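Local coordinates for Two-component system response regulator/GGDEF domain protein (PDB 3LUF) that probably makes cyclic di-GMP from two GTP through a GGDEF domain absent from this fragment, which holds two magnesium-binding receiver domains in tandem, at residues Y49-V54 against H117-N122; D87-W92 against F230-L235; A142-Q147 against C237-N242. All coordinates share one frame; numbering follows the deposited sequence.

Contact 1: residues Y49-V54 against H117-N122; sequences YVVALV and HRLYLN
In the first receiver domain, a CheY-like fold, V50 and V51 at the start of the central strand 49-55 meet L119 and Y120 near the end of its last helix, 106-122. No hydrogen bond joins the segments; the contact is apolar, mostly aliphatic, and nearly all buried. V50 sits where the chain turns a corner, with helix-like backbone angles, and this break lets two successive valines face the helix. V50 CG1 lies anti to the backbone N (chi1 180°) and reaches the helix backbone itself, 4.0 Å from Y120 N, while the same methyl is 4.1 Å from L119 CB. The other branch, V50 CG2, meets the edge of the Y120 ring close to its plane, 4.2 Å from CD1, so the phenol borders the valine instead of lying over it. One residue on, V51 and L119 cross at about a right angle, with V51 CG2 4.0 Å from L119 CD1. I7 and V78 on the neighbouring strands touch V51 as well, and L148 from the second receiver domain touches V50.

Another side of the helix carries a polar pair. R118 grips N122 side-on across one turn, both donors going to a single oxygen: R118 NE to N122 OD1 at 2.9 Å and R118 NH1 to the same OD1 at 3.2 Å, with that oxygen in the guanidinium plane. E247 forms a salt bridge with R118 NH1, and N122 ND2 is hydrogen-bonded to Q147 O, so both ends of the pair engage the second receiver domain. The chemistry thus divides by side: nondirectional methyl contacts seat the helix against the sheet of its own domain, while directed polar bonds fix the arginine and the amide that tie it to the next.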
loop_
_atom_site.group_PDB
_atom_site.type_symbol
_atom_site.label_atom_id
_atom_site.label_comp_id
_atom_site.label_asym_id
_atom_site.label_seq_id
_atom_site.Cartn_x
_atom_site.Cartn_y
_atom_site.Cartn_z
ATOM N N TYR B 49 6.376 28.602 -6.040
ATOM C CA TYR B 49 5.289 27.581 -6.080
ATOM C C TYR B 49 5.760 26.161 -6.032
ATOM O O TYR B 49 6.707 25.781 -6.713
ATOM C CB TYR B 49 4.409 27.771 -7.315
ATOM C CG TYR B 49 3.738 29.105 -7.334
ATOM C CD1 TYR B 49 2.478 29.296 -6.742
ATOM C CD2 TYR B 49 4.378 30.206 -7.905
ATOM C CE1 TYR B 49 1.858 30.533 -6.759
ATOM C CE2 TYR B 49 3.773 31.457 -7.907
ATOM C CZ TYR B 49 2.515 31.616 -7.347
ATOM O OH TYR B 49 1.923 32.851 -7.368
ATOM N N VAL B 50 5.079 25.377 -5.207
ATOM C CA VAL B 50 5.290 23.934 -5.170
ATOM C C VAL B 50 4.956 23.281 -6.519
ATOM O O VAL B 50 5.712 22.435 -7.048
ATOM C CB VAL B 50 4.414 23.299 -4.058
ATOM C CG1 VAL B 50 4.615 21.795 -4.003
ATOM C CG2 VAL B 50 4.744 23.905 -2.696
ATOM N N VAL B 51 3.814 23.692 -7.089
ATOM C CA VAL B 51 3.285 23.069 -8.303
ATOM C C VAL B 51 2.187 23.975 -8.807
ATOM O O VAL B 51 1.624 24.769 -8.047
ATOM C CB VAL B 51 2.684 21.670 -7.949
ATOM C CG1 VAL B 51 1.513 21.857 -6.973
ATOM C CG2 VAL B 51 2.337 20.811 -9.204
ATOM N N ALA B 52 1.890 23.842 -10.096
ATOM C CA ALA B 52 0.734 24.519 -10.701
ATOM C C ALA B 52 -0.250 23.477 -11.214
ATOM O O ALA B 52 0.168 22.515 -11.837
ATOM C CB ALA B 52 1.223 25.380 -11.876
ATOM N N LEU B 53 -1.553 23.690 -10.977
ATOM C CA LEU B 53 -2.589 22.827 -11.576
ATOM C C LEU B 53 -3.087 23.610 -12.774
ATOM O O LEU B 53 -3.561 24.730 -12.604
ATOM C CB LEU B 53 -3.737 22.610 -10.608
ATOM C CG LEU B 53 -3.272 21.963 -9.292
ATOM C CD1 LEU B 53 -4.505 21.777 -8.389
ATOM C CD2 LEU B 53 -2.598 20.636 -9.560
ATOM N N VAL B 54 -2.902 23.048 -13.953
ATOM C CA VAL B 54 -3.042 23.785 -15.213
ATOM C C VAL B 54 -4.087 23.160 -16.125
ATOM O O VAL B 54 -3.920 22.017 -16.601
ATOM C CB VAL B 54 -1.675 23.910 -15.960
ATOM C CG1 VAL B 54 -1.814 24.787 -17.262
ATOM C CG2 VAL B 54 -0.604 24.524 -15.032
ATOM N N HIS B 117 -0.901 18.035 -1.387
ATOM C CA HIS B 117 -0.501 17.877 0.010
ATOM C C HIS B 117 0.759 16.997 0.086
ATOM O O HIS B 117 1.734 17.329 0.759
ATOM C CB HIS B 117 -1.692 17.327 0.798
ATOM C CG HIS B 117 -1.409 17.018 2.238
ATOM N ND1 HIS B 117 -1.253 17.995 3.202
ATOM C CD2 HIS B 117 -1.346 15.837 2.886
ATOM C CE1 HIS B 117 -1.082 17.422 4.380
ATOM N NE2 HIS B 117 -1.131 16.113 4.214
ATOM N N ARG B 118 0.754 15.887 -0.634
ATOM C CA ARG B 118 1.902 15.042 -0.701
ATOM C C ARG B 118 3.094 15.753 -1.339
ATOM O O ARG B 118 4.233 15.641 -0.852
ATOM C CB ARG B 118 1.494 13.809 -1.547
ATOM C CG ARG B 118 2.373 12.643 -1.498
ATOM C CD ARG B 118 2.369 11.954 -0.124
ATOM N NE ARG B 118 3.537 12.383 0.635
ATOM C CZ ARG B 118 3.599 12.386 1.967
ATOM N NH1 ARG B 118 4.726 12.749 2.561
ATOM N NH2 ARG B 118 2.544 12.001 2.708
ATOM N N LEU B 119 2.876 16.463 -2.451
ATOM C CA LEU B 119 4.011 17.143 -3.098
ATOM C C LEU B 119 4.644 18.165 -2.178
ATOM O O LEU B 119 5.861 18.267 -2.130
ATOM C CB LEU B 119 3.564 17.870 -4.396
ATOM C CG LEU B 119 3.163 16.905 -5.521
ATOM C CD1 LEU B 119 2.512 17.730 -6.679
ATOM C CD2 LEU B 119 4.301 16.067 -6.072
ATOM N N TYR B 120 3.832 18.866 -1.402
ATOM C CA TYR B 120 4.379 19.803 -0.415
ATOM C C TYR B 120 5.260 19.072 0.614
ATOM O O TYR B 120 6.413 19.475 0.878
ATOM C CB TYR B 120 3.278 20.599 0.311
ATOM C CG TYR B 120 3.885 21.322 1.473
ATOM C CD1 TYR B 120 4.540 22.532 1.272
ATOM C CD2 TYR B 120 3.957 20.714 2.762
ATOM C CE1 TYR B 120 5.182 23.182 2.327
ATOM C CE2 TYR B 120 4.623 21.358 3.798
ATOM C CZ TYR B 120 5.204 22.583 3.575
ATOM O OH TYR B 120 5.860 23.210 4.582
ATOM N N LEU B 121 4.710 18.028 1.221
ATOM C CA LEU B 121 5.463 17.279 2.252
ATOM C C LEU B 121 6.742 16.638 1.743
ATOM O O LEU B 121 7.775 16.585 2.453
ATOM C CB LEU B 121 4.571 16.234 2.903
ATOM C CG LEU B 121 3.423 16.745 3.767
ATOM C CD1 LEU B 121 2.508 15.590 4.164
ATOM C CD2 LEU B 121 3.915 17.542 5.024
ATOM N N ASN B 122 6.690 16.110 0.520
ATOM C CA ASN B 122 7.825 15.424 -0.051
ATOM C C ASN B 122 9.082 16.276 -0.203
ATOM O O ASN B 122 10.191 15.734 -0.243
ATOM C CB ASN B 122 7.467 14.863 -1.419
ATOM C CG ASN B 122 6.513 13.669 -1.343
ATOM O OD1 ASN B 122 6.162 13.180 -0.258
ATOM N ND2 ASN B 122 6.111 13.174 -2.506
#

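Contact 2: residues D87-W92 against F230-L235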
loop_
_atom_site.group_PDB
_atom_site.type_symbol
_atom_site.label_atom_id
_atom_site.label_comp_id
_atom_site.label_asym_id
_atom_site.label_seq_id
_atom_site.Cartn_x
_atom_site.Cartn_y
_atom_site.Cartn_z
ATOM N N ASP B 87 -2.150 8.250 -25.751
ATOM C CA ASP B 87 -1.338 9.220 -26.487
ATOM C C ASP B 87 -1.152 10.539 -25.740
ATOM O O ASP B 87 -0.075 11.113 -25.774
ATOM C CB ASP B 87 -1.963 9.521 -27.848
ATOM C CG ASP B 87 -1.984 8.306 -28.757
ATOM O OD1 ASP B 87 -0.980 7.558 -28.764
ATOM O OD2 ASP B 87 -2.999 8.109 -29.459
ATOM N N LYS B 88 -2.212 11.018 -25.096
ATOM C CA LYS B 88 -2.126 12.232 -24.296
ATOM C C LYS B 88 -1.191 12.027 -23.109
ATOM O O LYS B 88 -0.296 12.831 -22.884
ATOM C CB LYS B 88 -3.507 12.666 -23.803
ATOM C CG LYS B 88 -4.312 13.469 -24.799
ATOM C CD LYS B 88 -5.688 13.755 -24.237
ATOM C CE LYS B 88 -6.604 14.297 -25.309
ATOM N NZ LYS B 88 -7.989 14.415 -24.788
ATOM N N ARG B 89 -1.397 10.951 -22.359
ATOM C CA ARG B 89 -0.551 10.658 -21.189
ATOM C C ARG B 89 0.959 10.599 -21.538
ATOM O O ARG B 89 1.804 11.176 -20.826
ATOM C CB ARG B 89 -1.015 9.377 -20.494
ATOM C CG ARG B 89 -0.356 9.146 -19.131
ATOM C CD ARG B 89 -0.522 7.704 -18.660
ATOM N NE ARG B 89 0.516 7.328 -17.702
ATOM C CZ ARG B 89 1.724 6.865 -18.025
ATOM N NH1 ARG B 89 2.075 6.710 -19.303
ATOM N NH2 ARG B 89 2.598 6.558 -17.070
ATOM N N GLU B 90 1.266 9.908 -22.631
ATOM C CA GLU B 90 2.627 9.785 -23.161
ATOM C C GLU B 90 3.197 11.135 -23.578
ATOM O O GLU B 90 4.322 11.472 -23.202
ATOM C CB GLU B 90 2.646 8.782 -24.325
ATOM C CG GLU B 90 3.830 8.909 -25.299
ATOM C CD GLU B 90 4.133 7.602 -26.045
ATOM O OE1 GLU B 90 3.200 6.776 -26.231
ATOM O OE2 GLU B 90 5.312 7.396 -26.436
ATOM N N ALA B 91 2.415 11.903 -24.341
ATOM C CA ALA B 91 2.810 13.263 -24.751
ATOM C C ALA B 91 3.108 14.153 -23.545
ATOM O O ALA B 91 4.115 14.838 -23.506
ATOM C CB ALA B 91 1.736 13.898 -25.629
ATOM N N TRP B 92 2.230 14.115 -22.549
ATOM C CA TRP B 92 2.383 14.982 -21.394
ATOM C C TRP B 92 3.607 14.610 -20.586
ATOM O O TRP B 92 4.337 15.482 -20.140
ATOM C CB TRP B 92 1.155 14.891 -20.512
ATOM C CG TRP B 92 -0.071 15.346 -21.195
ATOM C CD1 TRP B 92 -0.152 16.153 -22.288
ATOM C CD2 TRP B 92 -1.414 15.062 -20.799
ATOM N NE1 TRP B 92 -1.465 16.363 -22.628
ATOM C CE2 TRP B 92 -2.265 15.720 -21.716
ATOM C CE3 TRP B 92 -1.984 14.304 -19.760
ATOM C CZ2 TRP B 92 -3.658 15.640 -21.634
ATOM C CZ3 TRP B 92 -3.368 14.232 -19.667
ATOM C CH2 TRP B 92 -4.196 14.903 -20.606
ATOM N N PHE B 230 6.508 -2.061 -13.220
ATOM C CA PHE B 230 5.475 -1.176 -12.660
ATOM C C PHE B 230 5.437 0.160 -13.397
ATOM O O PHE B 230 6.445 0.592 -14.003
ATOM C CB PHE B 230 5.682 -0.941 -11.143
ATOM C CG PHE B 230 7.048 -0.374 -10.793
ATOM C CD1 PHE B 230 7.293 1.004 -10.884
ATOM C CD2 PHE B 230 8.079 -1.217 -10.394
ATOM C CE1 PHE B 230 8.547 1.523 -10.576
ATOM C CE2 PHE B 230 9.344 -0.712 -10.103
ATOM C CZ PHE B 230 9.576 0.659 -10.200
ATOM N N GLU B 231 4.272 0.817 -13.330
ATOM C CA GLU B 231 4.058 2.135 -13.908
ATOM C C GLU B 231 4.388 3.234 -12.894
ATOM O O GLU B 231 4.322 2.983 -11.675
ATOM C CB GLU B 231 2.600 2.247 -14.341
ATOM C CG GLU B 231 2.203 1.180 -15.381
ATOM C CD GLU B 231 2.869 1.401 -16.745
ATOM O OE1 GLU B 231 2.976 2.564 -17.206
ATOM O OE2 GLU B 231 3.296 0.395 -17.346
ATOM N N PRO B 232 4.711 4.450 -13.366
ATOM C CA PRO B 232 5.013 5.586 -12.480
ATOM C C PRO B 232 3.952 5.867 -11.441
ATOM O O PRO B 232 4.283 6.187 -10.282
ATOM C CB PRO B 232 5.108 6.774 -13.459
ATOM C CG PRO B 232 5.520 6.161 -14.720
ATOM C CD PRO B 232 4.939 4.803 -14.789
ATOM N N GLU B 233 2.678 5.760 -11.836
ATOM C CA GLU B 233 1.569 6.024 -10.921
ATOM C C GLU B 233 1.503 4.961 -9.824
ATOM O O GLU B 233 1.065 5.273 -8.729
ATOM C CB GLU B 233 0.193 6.123 -11.636
ATOM C CG GLU B 233 0.064 7.291 -12.695
ATOM C CD GLU B 233 0.616 6.939 -14.096
ATOM O OE1 GLU B 233 1.363 5.948 -14.247
ATOM O OE2 GLU B 233 0.311 7.684 -15.062
ATOM N N GLU B 234 1.874 3.716 -10.141
ATOM C CA GLU B 234 1.939 2.653 -9.154
ATOM C C GLU B 234 3.048 2.941 -8.140
ATOM O O GLU B 234 2.806 2.903 -6.930
ATOM C CB GLU B 234 2.125 1.302 -9.817
ATOM C CG GLU B 234 0.839 0.845 -10.514
ATOM C CD GLU B 234 1.031 -0.426 -11.329
ATOM O OE1 GLU B 234 0.022 -1.130 -11.557
ATOM O OE2 GLU B 234 2.173 -0.691 -11.772
ATOM N N LEU B 235 4.205 3.363 -8.647
ATOM C CA LEU B 235 5.333 3.721 -7.786
ATOM C C LEU B 235 4.940 4.885 -6.891
ATOM O O LEU B 235 5.151 4.827 -5.681
ATOM C CB LEU B 235 6.603 4.080 -8.604
ATOM C CG LEU B 235 7.751 4.654 -7.753
ATOM C CD1 LEU B 235 8.331 3.622 -6.799
ATOM C CD2 LEU B 235 8.820 5.226 -8.654
#
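E231 faces R89 through charge alone: its OE1 is 4.0 Å from R89 NH2 and well out of the guanidinium plane, so no N-H points at it, though the opposite charges should still attract. E231 also occupies the N-cap position of helix 232-248. P232 comes next; its CG and CD lie at the edge of the guanidinium, near its plane, with P232 CD 3.7 Å from R89 NH2.

These residues meet across two receiver domains. R89 lies on helix 86-94, between the fourth and fifth strands of the first, and the glutamates stand at the start of helix 232-248, the last helix of the second. E233 makes the salt bridge, gripped side-on by two nitrogens of R89. R89 NE donates to E233 OE2 at 2.7 Å, almost straight (167°) and in the guanidinium plane, whereas R89 NH2 reaches E233 OE1 at 3.1 Å and is more tilted. In these two bonds the oxygens use their syn lone pairs; NH2 also makes a weak bond to OE2. The two flat groups are turned 36° from each other. The side chains arrive from opposite directions: R89, with CG anti to its own N (chi1 -169°), stretches out in an extended chain, and E233 bends at chi2 to meet it.

E234, three residues past the N-cap, accepts from the E231 backbone N through its OE2 at 3.0 Å, which is one half of a capping box. The remaining oxygen, E234 OE1, is hydrogen-bonded to S214 and N227 of the second subunit.

Contact 3: residues A142-Q147 against C237-N242; sequences AQLRKQ and CRVSHN
The apolar part of this contact is small and close: L144, in the last full turn of helix 134-145, meets V239 on helix 232-248, methyl to methyl, with L144 CD2 3.7 Å from V239 CG2. The two side chains cross obliquely. L235 and L149 add to the cluster around L144, which also touches V127 and V129 of the sheet, and V239 reaches across to I203.

A second kind of contact sets a polar atom against a methyl. Q147 lies just past the helix end, and its chain runs extended beyond CG (chi2 171°), carrying the amide oxygen OE1 to 3.5 Å from V239 CG1. V239 is therefore shared between its two branches: CG2 takes the leucine and CG1, anti to the backbone N, takes the glutamine.

The third kind is water-mediated. Q147 OE1 and S240 OG stand 4.4 Å apart, and a water bridges them. It donates to Q147 OE1 at 2.7 Å and is also hydrogen-bonded to S240 OG at 2.7 Å. S240 OG has a further partner one turn back, the Q236 carbonyl oxygen, which should help to fix the hydroxyl. The amide oxygen laid on the valine is in this way supplied with a donor.

Beyond the contact, helix 232-248 turns another side to the second subunit, where R238 forms a salt bridge with D224 of that subunit and H241 meets its counterpart H241 with the rings nearly perpendicular. Within the chain, the pairing of 142-147 with 237-242 is that of the CheY-like receiver fold, whose first and last helices lie side by side on one face of the central parallel sheet.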
loop_
_atom_site.group_PDB
_atom_site.type_symbol
_atom_site.label_atom_id
_atom_site.label_comp_id
_atom_site.label_asym_id
_atom_site.label_seq_id
_atom_site.Cartn_x
_atom_site.Cartn_y
_atom_site.Cartn_z
ATOM N N ALA B 142 14.259 9.335 -11.352
ATOM C CA ALA B 142 13.572 10.419 -12.065
ATOM C C ALA B 142 12.090 10.503 -11.680
ATOM O O ALA B 142 11.559 11.613 -11.482
ATOM C CB ALA B 142 13.737 10.268 -13.585
ATOM N N GLN B 143 11.449 9.341 -11.542
ATOM C CA GLN B 143 10.038 9.260 -11.154
ATOM C C GLN B 143 9.881 9.851 -9.743
ATOM O O GLN B 143 8.986 10.620 -9.490
ATOM C CB GLN B 143 9.534 7.813 -11.224
ATOM C CG GLN B 143 9.287 7.282 -12.664
ATOM C CD GLN B 143 9.120 5.750 -12.780
ATOM O OE1 GLN B 143 9.549 4.976 -11.916
ATOM N NE2 GLN B 143 8.540 5.313 -13.892
ATOM N N LEU B 144 10.768 9.488 -8.814
ATOM C CA LEU B 144 10.670 10.031 -7.460
ATOM C C LEU B 144 10.973 11.527 -7.374
ATOM O O LEU B 144 10.400 12.241 -6.548
ATOM C CB LEU B 144 11.577 9.237 -6.498
ATOM C CG LEU B 144 11.269 7.742 -6.389
ATOM C CD1 LEU B 144 12.381 7.016 -5.658
ATOM C CD2 LEU B 144 9.961 7.479 -5.655
ATOM N N ARG B 145 11.870 12.011 -8.234
ATOM C CA ARG B 145 12.186 13.442 -8.279
ATOM C C ARG B 145 10.979 14.256 -8.799
ATOM O O ARG B 145 10.814 15.415 -8.412
ATOM C CB ARG B 145 13.453 13.726 -9.080
ATOM C CG ARG B 145 14.692 13.303 -8.326
ATOM C CD ARG B 145 16.004 13.633 -9.007
ATOM N NE ARG B 145 17.056 13.418 -8.010
ATOM C CZ ARG B 145 18.324 13.155 -8.287
ATOM N NH1 ARG B 145 18.737 13.069 -9.556
ATOM N NH2 ARG B 145 19.177 12.970 -7.290
ATOM N N LYS B 146 10.123 13.617 -9.594
ATOM C CA LYS B 146 8.843 14.229 -10.041
ATOM C C LYS B 146 7.746 14.149 -8.973
ATOM O O LYS B 146 6.624 14.619 -9.171
ATOM C CB LYS B 146 8.316 13.526 -11.265
ATOM C CG LYS B 146 9.122 13.778 -12.521
ATOM C CD LYS B 146 8.213 13.825 -13.718
ATOM C CE LYS B 146 7.493 12.509 -13.876
ATOM N NZ LYS B 146 6.312 12.678 -14.768
ATOM N N GLN B 147 8.036 13.496 -7.862
ATOM C CA GLN B 147 7.182 13.588 -6.700
ATOM C C GLN B 147 7.760 14.665 -5.741
ATOM O O GLN B 147 7.312 14.784 -4.611
ATOM C CB GLN B 147 7.048 12.216 -6.001
ATOM C CG GLN B 147 6.396 11.103 -6.855
ATOM C CD GLN B 147 6.469 9.717 -6.218
ATOM O OE1 GLN B 147 6.190 9.533 -5.031
ATOM N NE2 GLN B 147 6.800 8.719 -7.033
ATOM N N CYS B 237 1.936 5.865 -5.957
ATOM C CA CYS B 237 0.925 5.438 -4.984
ATOM C C CYS B 237 1.593 4.718 -3.810
ATOM O O CYS B 237 1.291 5.005 -2.656
ATOM C CB CYS B 237 -0.071 4.487 -5.661
ATOM S SG CYS B 237 -1.292 3.791 -4.606
ATOM N N ARG B 238 2.495 3.791 -4.114
ATOM C CA ARG B 238 3.138 3.028 -3.021
ATOM C C ARG B 238 3.995 3.920 -2.108
ATOM O O ARG B 238 3.995 3.764 -0.863
ATOM C CB ARG B 238 4.041 1.943 -3.608
ATOM C CG ARG B 238 3.280 0.862 -4.323
ATOM C CD ARG B 238 2.909 -0.310 -3.380
ATOM N NE ARG B 238 2.131 0.071 -2.206
ATOM C CZ ARG B 238 0.825 0.350 -2.207
ATOM N NH1 ARG B 238 0.141 0.341 -3.351
ATOM N NH2 ARG B 238 0.214 0.676 -1.070
ATOM N N VAL B 239 4.753 4.803 -2.752
ATOM C CA VAL B 239 5.624 5.705 -2.029
ATOM C C VAL B 239 4.772 6.604 -1.165
ATOM O O VAL B 239 5.015 6.697 0.038
ATOM C CB VAL B 239 6.569 6.473 -2.949
ATOM C CG1 VAL B 239 7.207 7.675 -2.183
ATOM C CG2 VAL B 239 7.635 5.542 -3.480
ATOM N N SER B 240 3.709 7.192 -1.733
ATOM C CA SER B 240 2.862 8.070 -0.921
ATOM C C SER B 240 2.262 7.345 0.276
ATOM O O SER B 240 2.278 7.861 1.401
ATOM C CB SER B 240 1.746 8.703 -1.765
ATOM O OG SER B 240 2.380 9.480 -2.742
ATOM N N HIS B 241 1.763 6.115 0.060
ATOM C CA HIS B 241 1.169 5.345 1.157
ATOM C C HIS B 241 2.170 5.075 2.288
ATOM O O HIS B 241 1.800 5.164 3.471
ATOM C CB HIS B 241 0.582 4.010 0.680
ATOM C CG HIS B 241 -0.797 4.103 0.100
ATOM N ND1 HIS B 241 -1.905 4.375 0.869
ATOM C CD2 HIS B 241 -1.255 3.900 -1.160
ATOM C CE1 HIS B 241 -2.988 4.357 0.102
ATOM N NE2 HIS B 241 -2.614 4.089 -1.137
ATOM N N ASN B 242 3.394 4.737 1.925
ATOM C CA ASN B 242 4.433 4.453 2.934
ATOM C C ASN B 242 4.868 5.697 3.697
ATOM O O ASN B 242 5.078 5.656 4.938
ATOM C CB ASN B 242 5.628 3.721 2.317
ATOM C CG ASN B 242 5.313 2.270 2.084
ATOM O OD1 ASN B 242 4.819 1.880 1.019
ATOM N ND2 ASN B 242 5.444 1.481 3.135
HETATM O O HOH W 1 4.588 10.823 -3.335
#

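Overall arrangement
Contacts 1 and 3 are mostly buried and each joins elements within one receiver domain: strand to last helix in the first, first helix to last helix in the second. Both rely on aliphatic methyls, though contact 3 adds a bridging water. Contact 2 is partly buried and connects the two domains, and there charge replaces methyl contact. Contacts 2 and 3 share helix 232-248, at its first turn and middle, and Q143 packs against P232 and L235 between them. Contacts 1 and 3 touch, R118 CG against S240 OG and L119 against Q147, a second place where the two receiver domains pack together. Contacts 1 and 2 stay apart, nearest atoms about 8 Å distant.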